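Local structure of Tni2 (Pseudomonas fluorescens, 6B12) at residues I2-K13 and W29-R40. The protein probably acts as the immunity protein that binds and neutralises a partner toxin, most likely an NAD-degrading type VI secretion effector. Numbering follows the deposited sequence.
Sequences ISDFERIREDGK and WSPCRVVEARWR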
ATOM      1  N   ILE C   2       9.077 -12.658 -18.779  1.00 17.79           N
ATOM      2  CA  ILE C   2       9.255 -11.221 -18.627  1.00 16.94           C
ATOM      3  C   ILE C   2      10.662 -10.927 -18.129  1.00 17.84           C
ATOM      4  O   ILE C   2      11.086 -11.465 -17.101  1.00 21.01           O
ATOM      5  CB  ILE C   2       8.219 -10.654 -17.648  1.00 16.43           C
ATOM      6  CG1 ILE C   2       6.817 -10.825 -18.237  1.00 15.95           C
ATOM      7  CG2 ILE C   2       8.565  -9.171 -17.319  1.00 16.02           C
ATOM      8  CD1 ILE C   2       5.675 -10.553 -17.198  1.00 19.15           C
ATOM      9  N   SER C   3      11.392 -10.081 -18.860  1.00 19.01           N
ATOM     10  CA  SER C   3      12.755  -9.713 -18.513  1.00 18.29           C
ATOM     11  C   SER C   3      12.900  -8.194 -18.568  1.00 17.49           C
ATOM     12  O   SER C   3      12.105  -7.504 -19.204  1.00 19.46           O
ATOM     13  CB  SER C   3      13.774 -10.327 -19.494  1.00 19.00           C
ATOM     14  OG  SER C   3      13.633 -11.749 -19.573  1.00 24.24           O
ATOM     15  N   ASP C   4      13.962  -7.688 -17.935  1.00 18.26           N
ATOM     16  CA  ASP C   4      14.342  -6.275 -18.059  1.00 17.80           C
ATOM     17  C   ASP C   4      13.173  -5.331 -17.754  1.00 16.69           C
ATOM     18  O   ASP C   4      12.889  -4.382 -18.487  1.00 16.92           O
ATOM     19  CB  ASP C   4      14.909  -5.994 -19.453  1.00 23.76           C
ATOM     20  CG  ASP C   4      16.062  -6.900 -19.793  1.00 33.87           C
ATOM     21  OD1 ASP C   4      16.953  -7.053 -18.934  1.00 29.16           O
ATOM     22  OD2 ASP C   4      16.052  -7.480 -20.898  1.00 36.65           O
ATOM     23  N   PHE C   5      12.494  -5.607 -16.652  1.00 16.81           N
ATOM     24  CA  PHE C   5      11.315  -4.838 -16.244  1.00 15.94           C
ATOM     25  C   PHE C   5      11.748  -3.534 -15.583  1.00 19.53           C
ATOM     26  O   PHE C   5      12.423  -3.547 -14.545  1.00 16.99           O
ATOM     27  CB  PHE C   5      10.487  -5.677 -15.289  1.00 17.35           C
ATOM     28  CG  PHE C   5       9.409  -4.911 -14.577  1.00 17.49           C
ATOM     29  CD1 PHE C   5       8.293  -4.490 -15.262  1.00 15.30           C
ATOM     30  CD2 PHE C   5       9.486  -4.697 -13.212  1.00 18.26           C
ATOM     31  CE1 PHE C   5       7.259  -3.796 -14.596  1.00 16.92           C
ATOM     32  CE2 PHE C   5       8.470  -4.008 -12.531  1.00 20.61           C
ATOM     33  CZ  PHE C   5       7.356  -3.572 -13.233  1.00 19.02           C
ATOM     34  N   GLU C   6      11.365  -2.414 -16.182  1.00 15.99           N
ATOM     35  CA  GLU C   6      11.805  -1.097 -15.735  1.00 15.66           C
ATOM     36  C   GLU C   6      10.593  -0.198 -15.584  1.00 16.92           C
ATOM     37  O   GLU C   6       9.662  -0.254 -16.391  1.00 18.28           O
ATOM     38  CB  GLU C   6      12.833  -0.474 -16.721  1.00 16.72           C
ATOM     39  CG  GLU C   6      14.151  -1.188 -16.604  1.00 16.62           C
ATOM     40  CD  GLU C   6      15.276  -0.640 -17.504  1.00 30.90           C
ATOM     41  OE1 GLU C   6      14.995  -0.026 -18.548  1.00 32.32           O
ATOM     42  OE2 GLU C   6      16.439  -0.871 -17.150  1.00 31.22           O
ATOM     43  N   ARG C   7      10.598   0.610 -14.532  1.00 15.02           N
ATOM     44  CA  ARG C   7       9.543   1.583 -14.295  1.00 15.60           C
ATOM     45  C   ARG C   7      10.155   2.969 -14.421  1.00 20.78           C
ATOM     46  O   ARG C   7      11.195   3.239 -13.823  1.00 18.93           O
ATOM     47  CB  ARG C   7       8.933   1.377 -12.914  1.00 14.95           C
ATOM     48  CG  ARG C   7       7.993   0.191 -12.864  1.00 16.63           C
ATOM     49  CD  ARG C   7       7.848  -0.270 -11.439  1.00 17.51           C
ATOM     50  NE  ARG C   7       9.059  -0.949 -10.990  1.00 16.25           N
ATOM     51  CZ  ARG C   7       9.469  -1.014  -9.727  1.00 19.83           C
ATOM     52  NH1 ARG C   7       8.780  -0.421  -8.768  1.00 20.38           N
ATOM     53  NH2 ARG C   7      10.573  -1.696  -9.411  1.00 18.68           N
ATOM     54  N   ILE C   8       9.537   3.831 -15.212  1.00 15.69           N
ATOM     55  CA  ILE C   8      10.122   5.125 -15.536  1.00 14.57           C
ATOM     56  C   ILE C   8       9.285   6.191 -14.837  1.00 15.85           C
ATOM     57  O   ILE C   8       8.075   6.295 -15.065  1.00 15.84           O
ATOM     58  CB  ILE C   8      10.207   5.370 -17.049  1.00 17.90           C
ATOM     59  CG1 ILE C   8      11.106   4.305 -17.739  1.00 22.75           C
ATOM     60  CG2 ILE C   8      10.871   6.706 -17.321  1.00 19.26           C
ATOM     61  CD1 ILE C   8      10.325   3.138 -18.261  1.00 30.30           C
ATOM     62  N   ARG C   9       9.917   6.933 -13.949  1.00 16.20           N
ATOM     63  CA  ARG C   9       9.229   8.007 -13.231  1.00 15.79           C
ATOM     64  C   ARG C   9       8.951   9.197 -14.152  1.00 15.66           C
ATOM     65  O   ARG C   9       9.580   9.373 -15.194  1.00 17.16           O
ATOM     66  CB  ARG C   9      10.079   8.464 -12.047  1.00 16.70           C
ATOM     67  CG  ARG C   9      10.211   7.410 -10.958  1.00 17.65           C
ATOM     68  CD  ARG C   9      11.472   7.620 -10.092  1.00 18.52           C
ATOM     69  NE  ARG C   9      11.759   9.010  -9.725  1.00 21.32           N
ATOM     70  CZ  ARG C   9      11.704   9.494  -8.480  1.00 23.65           C
ATOM     71  NH1 ARG C   9      11.327   8.716  -7.470  1.00 20.82           N
ATOM     72  NH2 ARG C   9      12.017  10.766  -8.234  1.00 20.65           N
ATOM     73  N   GLU C  10       7.985  10.035 -13.744  1.00 16.67           N
ATOM     74  CA  GLU C  10       7.707  11.235 -14.524  1.00 15.97           C
ATOM     75  C   GLU C  10       8.960  12.088 -14.703  1.00 17.87           C
ATOM     76  O   GLU C  10       9.082  12.810 -15.703  1.00 22.54           O
ATOM     77  CB  GLU C  10       6.606  12.054 -13.846  1.00 16.24           C
ATOM     78  CG  GLU C  10       6.179  13.298 -14.623  1.00 22.64           C
ATOM     79  CD  GLU C  10       5.165  14.130 -13.839  1.00 26.50           C
ATOM     80  OE1 GLU C  10       3.966  14.087 -14.184  1.00 23.39           O
ATOM     81  OE2 GLU C  10       5.579  14.790 -12.863  1.00 29.05           O
ATOM     82  N   ASP C  11       9.899  12.043 -13.749  1.00 17.52           N
ATOM     83  CA  ASP C  11      11.114  12.833 -13.892  1.00 18.47           C
ATOM     84  C   ASP C  11      12.210  12.115 -14.675  1.00 18.39           C
ATOM     85  O   ASP C  11      13.312  12.655 -14.792  1.00 19.25           O
ATOM     86  CB  ASP C  11      11.667  13.275 -12.518  1.00 22.39           C
ATOM     87  CG  ASP C  11      12.085  12.108 -11.618  1.00 24.72           C
ATOM     88  OD1 ASP C  11      12.063  10.927 -12.044  1.00 19.82           O
ATOM     89  OD2 ASP C  11      12.429  12.386 -10.442  1.00 23.17           O
ATOM     90  N   GLY C  12      11.938  10.927 -15.204  1.00 17.94           N
ATOM     91  CA  GLY C  12      12.892  10.232 -16.058  1.00 23.41           C
ATOM     92  C   GLY C  12      13.774   9.232 -15.340  1.00 24.06           C
ATOM     93  O   GLY C  12      14.432   8.411 -16.001  1.00 22.73           O
ATOM     94  N   LYS C  13      13.822   9.287 -14.014  1.00 20.35           N
ATOM     95  CA  LYS C  13      14.608   8.318 -13.266  1.00 19.74           C
ATOM     96  C   LYS C  13      13.994   6.931 -13.442  1.00 23.47           C
ATOM     97  O   LYS C  13      12.773   6.780 -13.538  1.00 18.04           O
ATOM     98  CB  LYS C  13      14.661   8.715 -11.790  1.00 25.10           C
ATOM     99  CG  LYS C  13      15.352  10.066 -11.521  1.00 23.94           C
ATOM    100  CD  LYS C  13      16.739  10.086 -12.100  1.00 37.87           C
ATOM    101  CE  LYS C  13      17.501  11.355 -11.725  1.00 43.96           C
ATOM    102  NZ  LYS C  13      18.924  11.255 -12.179  1.00 42.30           N
ATOM    103  N   TRP C  29      16.453  10.451  -4.170  1.00 32.81           N
ATOM    104  CA  TRP C  29      15.181  10.551  -4.873  1.00 32.93           C
ATOM    105  C   TRP C  29      14.055  10.893  -3.914  1.00 32.33           C
ATOM    106  O   TRP C  29      13.995  10.381  -2.790  1.00 31.12           O
ATOM    107  CB  TRP C  29      14.828   9.246  -5.587  1.00 29.59           C
ATOM    108  CG  TRP C  29      15.734   8.857  -6.704  1.00 31.33           C
ATOM    109  CD1 TRP C  29      16.891   9.476  -7.085  1.00 35.17           C
ATOM    110  CD2 TRP C  29      15.567   7.740  -7.584  1.00 28.46           C
ATOM    111  NE1 TRP C  29      17.449   8.817  -8.152  1.00 34.87           N
ATOM    112  CE2 TRP C  29      16.654   7.749  -8.481  1.00 34.56           C
ATOM    113  CE3 TRP C  29      14.594   6.740  -7.708  1.00 29.28           C
ATOM    114  CZ2 TRP C  29      16.806   6.789  -9.487  1.00 33.29           C
ATOM    115  CZ3 TRP C  29      14.745   5.790  -8.711  1.00 30.06           C
ATOM    116  CH2 TRP C  29      15.845   5.821  -9.581  1.00 28.97           C
ATOM    117  N   SER C  30      13.164  11.766  -4.369  1.00 36.40           N
ATOM    118  CA  SER C  30      11.875  12.023  -3.748  1.00 30.61           C
ATOM    119  C   SER C  30      10.821  11.105  -4.350  1.00 24.92           C
ATOM    120  O   SER C  30      11.040  10.505  -5.408  1.00 26.98           O
ATOM    121  CB  SER C  30      11.479  13.485  -3.953  1.00 32.29           C
ATOM    122  OG  SER C  30      12.288  14.323  -3.158  1.00 44.15           O
ATOM    123  N   PRO C  31       9.668  10.962  -3.693  1.00 25.75           N
ATOM    124  CA  PRO C  31       8.557  10.240  -4.320  1.00 23.56           C
ATOM    125  C   PRO C  31       8.180  10.893  -5.638  1.00 26.44           C
ATOM    126  O   PRO C  31       8.190  12.120  -5.766  1.00 23.35           O
ATOM    127  CB  PRO C  31       7.423  10.367  -3.291  1.00 26.03           C
ATOM    128  CG  PRO C  31       8.136  10.551  -1.979  1.00 27.60           C
ATOM    129  CD  PRO C  31       9.333  11.396  -2.321  1.00 28.82           C
ATOM    130  N   CYS C  32       7.850  10.064  -6.623  1.00 20.00           N
ATOM    131  CA  CYS C  32       7.437  10.573  -7.925  1.00 21.23           C
ATOM    132  C   CYS C  32       6.544   9.537  -8.585  1.00 24.18           C
ATOM    133  O   CYS C  32       6.813   8.338  -8.477  1.00 19.31           O
ATOM    134  CB  CYS C  32       8.661  10.871  -8.802  1.00 19.70           C
ATOM    135  SG  CYS C  32       8.327  11.750 -10.335  1.00 25.49           S
ATOM    136  N   ARG C  33       5.511   9.989  -9.300  1.00 17.74           N
ATOM    137  CA  ARG C  33       4.690   9.040 -10.048  1.00 15.77           C
ATOM    138  C   ARG C  33       5.509   8.313 -11.107  1.00 16.83           C
ATOM    139  O   ARG C  33       6.452   8.855 -11.695  1.00 17.10           O
ATOM    140  CB  ARG C  33       3.481   9.732 -10.713  1.00 23.57           C
ATOM    141  CG  ARG C  33       3.754  10.614 -11.945  1.00 32.58           C
ATOM    142  CD  ARG C  33       3.081  12.027 -11.834  1.00 43.45           C
ATOM    143  NE  ARG C  33       1.627  11.990 -11.660  1.00 43.57           N
ATOM    144  CZ  ARG C  33       0.737  12.629 -12.428  1.00 29.60           C
ATOM    145  NH1 ARG C  33      -0.557  12.508 -12.176  1.00 40.47           N
ATOM    146  NH2 ARG C  33       1.125  13.393 -13.430  1.00 36.59           N
ATOM    147  N   VAL C  34       5.128   7.065 -11.337  1.00 16.22           N
ATOM    148  CA  VAL C  34       5.652   6.250 -12.424  1.00 16.23           C
ATOM    149  C   VAL C  34       4.679   6.371 -13.583  1.00 15.16           C
ATOM    150  O   VAL C  34       3.477   6.132 -13.418  1.00 15.19           O
ATOM    151  CB  VAL C  34       5.812   4.797 -11.974  1.00 14.10           C
ATOM    152  CG1 VAL C  34       6.069   3.840 -13.184  1.00 15.29           C
ATOM    153  CG2 VAL C  34       6.935   4.715 -10.957  1.00 16.54           C
ATOM    154  N   VAL C  35       5.190   6.767 -14.747  1.00 14.23           N
ATOM    155  CA  VAL C  35       4.346   6.954 -15.914  1.00 12.28           C
ATOM    156  C   VAL C  35       4.523   5.859 -16.951  1.00 16.49           C
ATOM    157  O   VAL C  35       3.746   5.821 -17.913  1.00 14.70           O
ATOM    158  CB  VAL C  35       4.580   8.336 -16.561  1.00 16.75           C
ATOM    159  CG1 VAL C  35       4.185   9.451 -15.558  1.00 16.26           C
ATOM    160  CG2 VAL C  35       6.042   8.504 -17.008  1.00 19.26           C
ATOM    161  N   GLU C  36       5.526   4.992 -16.813  1.00 15.21           N
ATOM    162  CA  GLU C  36       5.705   3.930 -17.796  1.00 14.17           C
ATOM    163  C   GLU C  36       6.290   2.698 -17.124  1.00 14.03           C
ATOM    164  O   GLU C  36       7.171   2.818 -16.264  1.00 15.85           O
ATOM    165  CB  GLU C  36       6.618   4.360 -18.951  1.00 17.64           C
ATOM    166  CG  GLU C  36       6.962   3.164 -19.864  1.00 19.84           C
ATOM    167  CD  GLU C  36       7.654   3.553 -21.124  1.00 26.40           C
ATOM    168  OE1 GLU C  36       7.748   4.762 -21.387  1.00 23.79           O
ATOM    169  OE2 GLU C  36       8.115   2.630 -21.842  1.00 28.77           O
ATOM    170  N   ALA C  37       5.770   1.522 -17.500  1.00 15.04           N
ATOM    171  CA  ALA C  37       6.390   0.242 -17.191  1.00 15.59           C
ATOM    172  C   ALA C  37       6.772  -0.404 -18.511  1.00 15.41           C
ATOM    173  O   ALA C  37       5.959  -0.434 -19.439  1.00 16.77           O
ATOM    174  CB  ALA C  37       5.450  -0.668 -16.405  1.00 18.65           C
ATOM    175  N   ARG C  38       8.013  -0.868 -18.615  1.00 13.43           N
ATOM    176  CA  ARG C  38       8.534  -1.417 -19.854  1.00 15.71           C
ATOM    177  C   ARG C  38       9.220  -2.738 -19.544  1.00 16.07           C
ATOM    178  O   ARG C  38       9.800  -2.904 -18.466  1.00 18.04           O
ATOM    179  CB  ARG C  38       9.512  -0.392 -20.480  1.00 20.43           C
ATOM    180  CG  ARG C  38      10.404  -0.832 -21.586  1.00 26.24           C
ATOM    181  CD  ARG C  38      11.291   0.368 -21.996  1.00 27.22           C
ATOM    182  NE  ARG C  38      12.329   0.696 -21.010  1.00 26.18           N
ATOM    183  CZ  ARG C  38      12.857   1.906 -20.836  1.00 26.23           C
ATOM    184  NH1 ARG C  38      12.438   2.942 -21.560  1.00 29.17           N
ATOM    185  NH2 ARG C  38      13.801   2.091 -19.918  1.00 31.54           N
ATOM    186  N   TRP C  39       9.147  -3.690 -20.478  1.00 14.79           N
ATOM    187  CA  TRP C  39       9.795  -4.984 -20.248  1.00 13.02           C
ATOM    188  C   TRP C  39      10.050  -5.678 -21.575  1.00 17.19           C
ATOM    189  O   TRP C  39       9.514  -5.295 -22.616  1.00 16.37           O
ATOM    190  CB  TRP C  39       8.947  -5.898 -19.335  1.00 12.94           C
ATOM    191  CG  TRP C  39       7.597  -6.313 -19.945  1.00 14.57           C
ATOM    192  CD1 TRP C  39       7.316  -7.487 -20.593  1.00 16.27           C
ATOM    193  CD2 TRP C  39       6.373  -5.554 -19.942  1.00 16.01           C
ATOM    194  NE1 TRP C  39       5.995  -7.507 -20.998  1.00 15.10           N
ATOM    195  CE2 TRP C  39       5.399  -6.326 -20.621  1.00 16.50           C
ATOM    196  CE3 TRP C  39       6.019  -4.280 -19.455  1.00 15.49           C
ATOM    197  CZ2 TRP C  39       4.094  -5.883 -20.812  1.00 18.83           C
ATOM    198  CZ3 TRP C  39       4.716  -3.840 -19.652  1.00 17.88           C
ATOM    199  CH2 TRP C  39       3.772  -4.639 -20.322  1.00 18.49           C
ATOM    200  N   ARG C  40      10.890  -6.727 -21.524  1.00 16.03           N
ATOM    201  CA  ARG C  40      11.135  -7.558 -22.692  1.00 18.04           C
ATOM    202  C   ARG C  40      10.348  -8.863 -22.601  1.00 16.25           C
ATOM    203  O   ARG C  40      10.284  -9.486 -21.540  1.00 14.73           O
ATOM    204  CB  ARG C  40      12.624  -7.885 -22.844  1.00 17.03           C
ATOM    205  CG  ARG C  40      12.886  -8.697 -24.087  1.00 16.92           C
ATOM    206  CD  ARG C  40      14.375  -8.918 -24.354  1.00 19.33           C
ATOM    207  NE  ARG C  40      15.038  -9.669 -23.295  1.00 24.21           N
ATOM    208  CZ  ARG C  40      15.065 -11.002 -23.208  1.00 27.04           C
ATOM    209  NH1 ARG C  40      14.452 -11.775 -24.109  1.00 23.24           N
ATOM    210  NH2 ARG C  40      15.707 -11.569 -22.198  1.00 27.66           N
TER
HETATM  211  O   HOH W   1      12.344 -11.992 -21.800  1.00 23.56           O
HETATM  212  O   HOH W   2      13.574  -2.391 -20.333  1.00 25.58           O
HETATM  213  O   HOH W   3      17.359  -9.738 -20.888  1.00 32.11           O
HETATM  214  O   HOH W   4       9.204   6.668  -7.983  1.00 30.53           O
HETATM  215  O   HOH W   5      19.728   9.184  -9.915  1.00 41.52           O
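Backbone bonds join Glu6 to Arg38 in both directions, and Ser3 pairs likewise with Arg40. The strands run antiparallel. Two beta bulges shift the register. At the classic one, Val35 and Glu36 both face Ile8, whose O takes a bond from Val35 N (2.9 Å) and a weak one from Glu36 N.

Salt bridges follow. Arg38 NH2 meets Glu6 OE1 at 2.8 Å, in the guanidinium plane, while Ile8 CD1 covers one face of that group. Arg33 NH2 binds Glu10 OE1 at 3.0 Å, with the two planes 76° apart.

Arg9 is held on several sides. Its chain bends at chi3 (42°), bringing NH1 and NH2 end-on to Ser30 O, at 2.7 and 3.0 Å. NE and NH2 grip the Asp11 carboxylate side-on. Cys32 CB lies over one guanidinium face and Trp29 over the other. These bonds fix the group's rotation.

In apolar packing, Lys13 CB sits over the six-membered ring of Trp29, a CH-pi contact. Phe5 CE1 touches Ala37 CB at 4.0 Å.

Strand 5-9 lies between 14-16 and 34-41, which pairs onward with 44-49. Phe5 and Ala37 pack on strand 54-58. Arg7 and Cys32 hydrogen-bond to the chain of another protein.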